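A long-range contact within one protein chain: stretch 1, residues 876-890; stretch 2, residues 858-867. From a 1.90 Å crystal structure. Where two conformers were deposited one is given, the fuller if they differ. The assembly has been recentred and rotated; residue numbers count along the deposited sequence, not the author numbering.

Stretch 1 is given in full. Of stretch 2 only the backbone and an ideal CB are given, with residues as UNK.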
# COMPACT_ATOMS: atom_id res chain seq x y z
N THR A 876 8.75 18.81 -26.38
CA THR A 876 8.37 20.15 -26.77
C THR A 876 7.07 20.50 -26.03
O THR A 876 6.12 19.75 -26.07
CB THR A 876 8.27 20.31 -28.31
OG1 THR A 876 9.58 20.28 -28.89
CG2 THR A 876 7.63 21.62 -28.68
N VAL A 877 7.08 21.68 -25.42
CA VAL A 877 5.98 22.22 -24.64
C VAL A 877 5.53 23.52 -25.28
O VAL A 877 6.35 24.38 -25.53
CB VAL A 877 6.45 22.53 -23.19
CG1 VAL A 877 5.28 22.93 -22.31
CG2 VAL A 877 7.18 21.35 -22.60
N GLU A 878 4.25 23.66 -25.56
CA GLU A 878 3.75 24.86 -26.21
C GLU A 878 2.47 25.38 -25.58
O GLU A 878 1.53 24.65 -25.43
CB GLU A 878 3.52 24.60 -27.71
CG GLU A 878 3.40 25.87 -28.54
CD GLU A 878 2.99 25.59 -29.99
OE1 GLU A 878 2.89 24.40 -30.39
OE2 GLU A 878 2.77 26.58 -30.73
N ALA A 879 2.46 26.65 -25.18
CA ALA A 879 1.23 27.30 -24.76
C ALA A 879 0.53 27.86 -26.02
O ALA A 879 1.09 28.70 -26.72
CB ALA A 879 1.52 28.42 -23.78
N THR A 880 -0.67 27.35 -26.31
CA THR A 880 -1.38 27.62 -27.57
C THR A 880 -2.36 28.82 -27.48
O THR A 880 -2.56 29.55 -28.46
CB THR A 880 -2.09 26.31 -28.01
OG1 THR A 880 -1.08 25.40 -28.48
CG2 THR A 880 -3.06 26.50 -29.10
N ALA A 881 -2.94 29.05 -26.31
CA ALA A 881 -4.04 30.02 -26.15
C ALA A 881 -3.71 31.22 -25.29
O ALA A 881 -4.43 32.22 -25.30
CB ALA A 881 -5.25 29.31 -25.57
N GLY A 882 -2.66 31.12 -24.48
CA GLY A 882 -2.28 32.22 -23.61
C GLY A 882 -1.06 31.89 -22.78
O GLY A 882 -0.41 30.87 -22.99
N VAL A 883 -0.75 32.77 -21.84
CA VAL A 883 0.41 32.59 -20.98
C VAL A 883 0.16 31.50 -19.96
O VAL A 883 -0.90 31.46 -19.33
CB VAL A 883 0.76 33.87 -20.20
CG1 VAL A 883 1.82 33.60 -19.13
CG2 VAL A 883 1.23 34.93 -21.15
N SER A 884 1.13 30.61 -19.80
CA SER A 884 1.07 29.59 -18.77
C SER A 884 2.05 29.92 -17.67
O SER A 884 3.22 30.11 -17.95
CB SER A 884 1.42 28.24 -19.38
OG SER A 884 1.84 27.39 -18.35
N LEU A 885 1.59 29.96 -16.42
CA LEU A 885 2.46 30.19 -15.27
C LEU A 885 2.76 28.88 -14.55
O LEU A 885 1.87 28.05 -14.41
CB LEU A 885 1.81 31.17 -14.28
CG LEU A 885 1.46 32.54 -14.83
CD1 LEU A 885 0.84 33.44 -13.74
CD2 LEU A 885 2.72 33.15 -15.40
N TYR A 886 4.00 28.72 -14.08
CA TYR A 886 4.43 27.60 -13.27
C TYR A 886 4.13 26.33 -14.07
O TYR A 886 3.50 25.45 -13.54
CB TYR A 886 3.68 27.49 -11.93
CG TYR A 886 3.95 28.66 -11.01
CD1 TYR A 886 5.04 28.69 -10.20
CD2 TYR A 886 3.09 29.72 -10.98
CE1 TYR A 886 5.31 29.80 -9.35
CE2 TYR A 886 3.34 30.84 -10.14
CZ TYR A 886 4.45 30.83 -9.32
OH TYR A 886 4.75 31.94 -8.46
N THR A 887 4.53 26.32 -15.34
CA THR A 887 4.37 25.12 -16.22
C THR A 887 5.16 24.00 -15.63
O THR A 887 6.32 24.22 -15.26
CB THR A 887 4.90 25.47 -17.62
OG1 THR A 887 4.31 26.69 -18.05
CG2 THR A 887 4.59 24.37 -18.65
N TRP A 888 4.60 22.76 -15.60
CA TRP A 888 5.15 21.74 -14.75
C TRP A 888 4.98 20.41 -15.42
O TRP A 888 3.86 20.02 -15.64
CB TRP A 888 4.41 21.72 -13.39
CG TRP A 888 4.92 20.67 -12.44
CD1 TRP A 888 4.29 19.50 -12.09
CD2 TRP A 888 6.19 20.67 -11.79
NE1 TRP A 888 5.10 18.78 -11.20
CE2 TRP A 888 6.27 19.47 -11.02
CE3 TRP A 888 7.26 21.56 -11.74
CZ2 TRP A 888 7.36 19.16 -10.25
CZ3 TRP A 888 8.37 21.24 -10.97
CH2 TRP A 888 8.42 20.06 -10.24
N LEU A 889 6.10 19.75 -15.67
CA LEU A 889 6.15 18.40 -16.22
C LEU A 889 6.31 17.45 -15.09
O LEU A 889 7.08 17.72 -14.17
CB LEU A 889 7.34 18.29 -17.14
CG LEU A 889 7.28 19.22 -18.38
CD1 LEU A 889 8.68 19.54 -18.84
CD2 LEU A 889 6.50 18.58 -19.48
N THR A 890 5.60 16.32 -15.15
CA THR A 890 5.63 15.36 -14.12
C THR A 890 6.00 14.07 -14.82
O THR A 890 5.26 13.68 -15.68
CB THR A 890 4.22 15.15 -13.47
OG1 THR A 890 3.75 16.38 -12.92
CG2 THR A 890 4.33 14.10 -12.36
N UNK A 858 -5.26 36.51 -13.03
CA UNK A 858 -6.37 36.07 -13.87
C UNK A 858 -5.93 35.14 -15.03
O UNK A 858 -6.10 35.47 -16.20
CB UNK A 858 -7.09 37.30 -14.44
N UNK A 859 -5.39 33.97 -14.70
CA UNK A 859 -4.98 32.99 -15.70
C UNK A 859 -6.18 32.34 -16.39
O UNK A 859 -7.25 32.14 -15.79
CB UNK A 859 -4.11 31.91 -15.05
N UNK A 860 -5.99 32.00 -17.66
CA UNK A 860 -6.99 31.31 -18.41
C UNK A 860 -6.33 30.03 -18.92
O UNK A 860 -5.13 29.87 -18.85
CB UNK A 860 -7.55 32.17 -19.54
N UNK A 861 -7.12 29.14 -19.46
CA UNK A 861 -6.56 27.90 -19.99
C UNK A 861 -5.55 28.23 -21.11
O UNK A 861 -5.94 28.68 -22.19
CB UNK A 861 -7.67 26.99 -20.51
N UNK A 862 -4.25 28.00 -20.86
CA UNK A 862 -3.22 28.20 -21.88
C UNK A 862 -3.23 27.14 -22.98
O UNK A 862 -2.48 27.27 -23.94
CB UNK A 862 -1.84 28.22 -21.22
N UNK A 863 -4.03 26.10 -22.83
CA UNK A 863 -4.11 25.03 -23.83
C UNK A 863 -2.73 24.53 -24.21
O UNK A 863 -2.25 24.76 -25.30
CB UNK A 863 -4.85 25.52 -25.08
N UNK A 864 -2.08 23.84 -23.26
CA UNK A 864 -0.72 23.39 -23.43
C UNK A 864 -0.70 22.18 -24.33
O UNK A 864 -1.59 21.35 -24.27
CB UNK A 864 -0.07 23.08 -22.08
N UNK A 865 0.25 22.15 -25.22
CA UNK A 865 0.57 20.92 -26.00
C UNK A 865 2.00 20.32 -25.65
O UNK A 865 3.04 20.98 -25.39
CB UNK A 865 0.50 21.25 -27.49
N UNK A 866 2.00 19.00 -25.60
CA UNK A 866 3.21 18.33 -25.19
C UNK A 866 3.47 17.19 -26.14
O UNK A 866 2.54 16.47 -26.49
CB UNK A 866 3.11 17.84 -23.75
N UNK A 867 4.72 17.06 -26.56
CA UNK A 867 5.11 15.95 -27.44
C UNK A 867 6.53 15.58 -27.14
O UNK A 867 7.28 16.37 -26.56
CB UNK A 867 4.95 16.31 -28.92

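Residues 864-867 pair antiparallel with strand 876-879, and the segment before them runs as a loop past the loop residues 880-883 and on toward 885.

At position 858 the ideal CB has nothing of stretch 1 within 5.5 Å, so this stretch sets almost no constraint. The residue is Lys-858, which makes no contact here.

Position 859 points its CA-to-CB bond toward stretch 1, with the ideal CB 5.3 Å from Leu-885 CD1. That gap and the apolar neighbour suit a mid-sized aliphatic residue such as valine, isoleucine or leucine. It is Val-859, whose CG1 lies 3.8 Å from Leu-885 CD1.

Position 860 points sideways and meets no side chain, so many residues would be tolerated, small or polar ones among them. Ser-860 uses its backbone instead: water 1 lies 2.8 Å from Ser-860 O and 2.7 Å from Val-883 O, bridging the two backbones, and water 2 accepts from Ser-860 N (3.1 Å).

Position 861 points away; stretch 1 sets little limit here, and polar or charged residues such as aspartate, asparagine or serine would suit. Asp-861 OD1 accepts a hydrogen bond from the backbone N of residue 863 (2.8 Å).

At position 862, phi is -73° and psi -7°, values that proline tolerates well. The ideal CB sits 3.5 Å from Gly-882 O and 3.7 Å from Ser-884 CB, so a compact side chain is favoured; alanine would also fit. The residue is Pro-862, whose CB packs 3.8 Å from Ser-884 CB and 4.4 Å from Ala-879 CB. Pro-862 O accepts Ala-881 N (3.0 Å) and, in a weak bond, Thr-880 N (3.0 Å).

Position 863 has positive phi (50°) and psi 69°, a left-handed conformation that glycine, asparagine or aspartate adopts most readily. The ideal CB, 3.8 Å from Ala-881 CB, points toward stretch 1, yet a long chain could still extend past it. Lys-863 does so: CG lies 3.6 Å from Ala-881 CB, while the end leads away and NZ forms a salt bridge with Asp-861 OD2 (3.0 Å). Lys-863 O accepts Thr-880 N (3.2 Å).

Position 864 shares a sheet face with Val-877 and Ala-879. Val-877 CG1 is 5.4 Å from the ideal CB, leaving room for a medium-sized apolar chain: leucine, isoleucine or methionine. Leu-864 places CD2 4.3 Å from Ala-879 CB, 4.1 Å from Ser-884 CB and 4.2 Å from Thr-887 CG2.

Position 865 lies on the other face, beside Glu-878, with Thr-880 OG1 4.6 Å from its ideal CB; polar or basic chains would suit. His-865 brings ND1 to 3.1 Å from Thr-880 OG1. His-865 N donates to Glu-878 O (2.8 Å), and Glu-878 N donates to His-865 O (2.9 Å).

Position 866 returns to the Val-877 face, where Leu-889 CD2 is 5.5 Å from the ideal CB. Again an aliphatic residue fits, and Leu-866 CD1 reaches Leu-889 CD2 (3.6 Å) and Val-877 CG2 (3.9 Å).

Position 867 pairs with Thr-876 on the Glu-878 face, where small polar or beta-branched residues would suit. Ser-867 OG lies 2.8 Å from water 3, which donates to Thr-876 O (2.8 Å).

Stretch 2 (858-867) KVSDPKLHLS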
# COMPACT_ATOMS: atom_id res chain seq x y z
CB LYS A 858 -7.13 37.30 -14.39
CG LYS A 858 -8.62 37.08 -14.55
CD LYS A 858 -9.33 38.26 -15.24
CE LYS A 858 -9.39 38.13 -16.75
NZ LYS A 858 -8.10 38.47 -17.41
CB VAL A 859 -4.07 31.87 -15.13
CG1 VAL A 859 -2.65 32.38 -14.92
CG2 VAL A 859 -4.62 31.31 -13.82
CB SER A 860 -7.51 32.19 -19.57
OG SER A 860 -6.46 32.61 -20.43
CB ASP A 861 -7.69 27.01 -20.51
CG ASP A 861 -7.22 25.65 -20.90
OD1 ASP A 861 -5.99 25.43 -21.01
OD2 ASP A 861 -8.09 24.80 -21.13
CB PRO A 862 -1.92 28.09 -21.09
CG PRO A 862 -2.26 27.10 -20.01
CD PRO A 862 -3.68 27.40 -19.64
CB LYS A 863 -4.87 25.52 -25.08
CG LYS A 863 -6.29 25.96 -24.75
CD LYS A 863 -7.29 25.32 -25.69
CE LYS A 863 -8.72 25.65 -25.29
NZ LYS A 863 -9.04 25.11 -23.94
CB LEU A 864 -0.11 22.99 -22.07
CG LEU A 864 0.25 24.09 -21.08
CD1 LEU A 864 0.44 23.49 -19.71
CD2 LEU A 864 1.52 24.79 -21.52
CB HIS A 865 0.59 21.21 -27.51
CG HIS A 865 -0.76 21.41 -28.14
ND1 HIS A 865 -1.62 22.43 -27.79
CD2 HIS A 865 -1.38 20.74 -29.15
CE1 HIS A 865 -2.70 22.37 -28.54
NE2 HIS A 865 -2.59 21.35 -29.37
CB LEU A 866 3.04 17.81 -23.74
CG LEU A 866 4.19 17.03 -23.11
CD1 LEU A 866 5.37 17.94 -22.89
CD2 LEU A 866 3.78 16.36 -21.79
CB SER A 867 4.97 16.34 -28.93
OG SER A 867 5.58 17.59 -29.20
O HOH W 1 -2.67 30.35 -17.56
O HOH W 2 -3.36 33.11 -18.78
O HOH W 3 4.48 19.98 -28.38
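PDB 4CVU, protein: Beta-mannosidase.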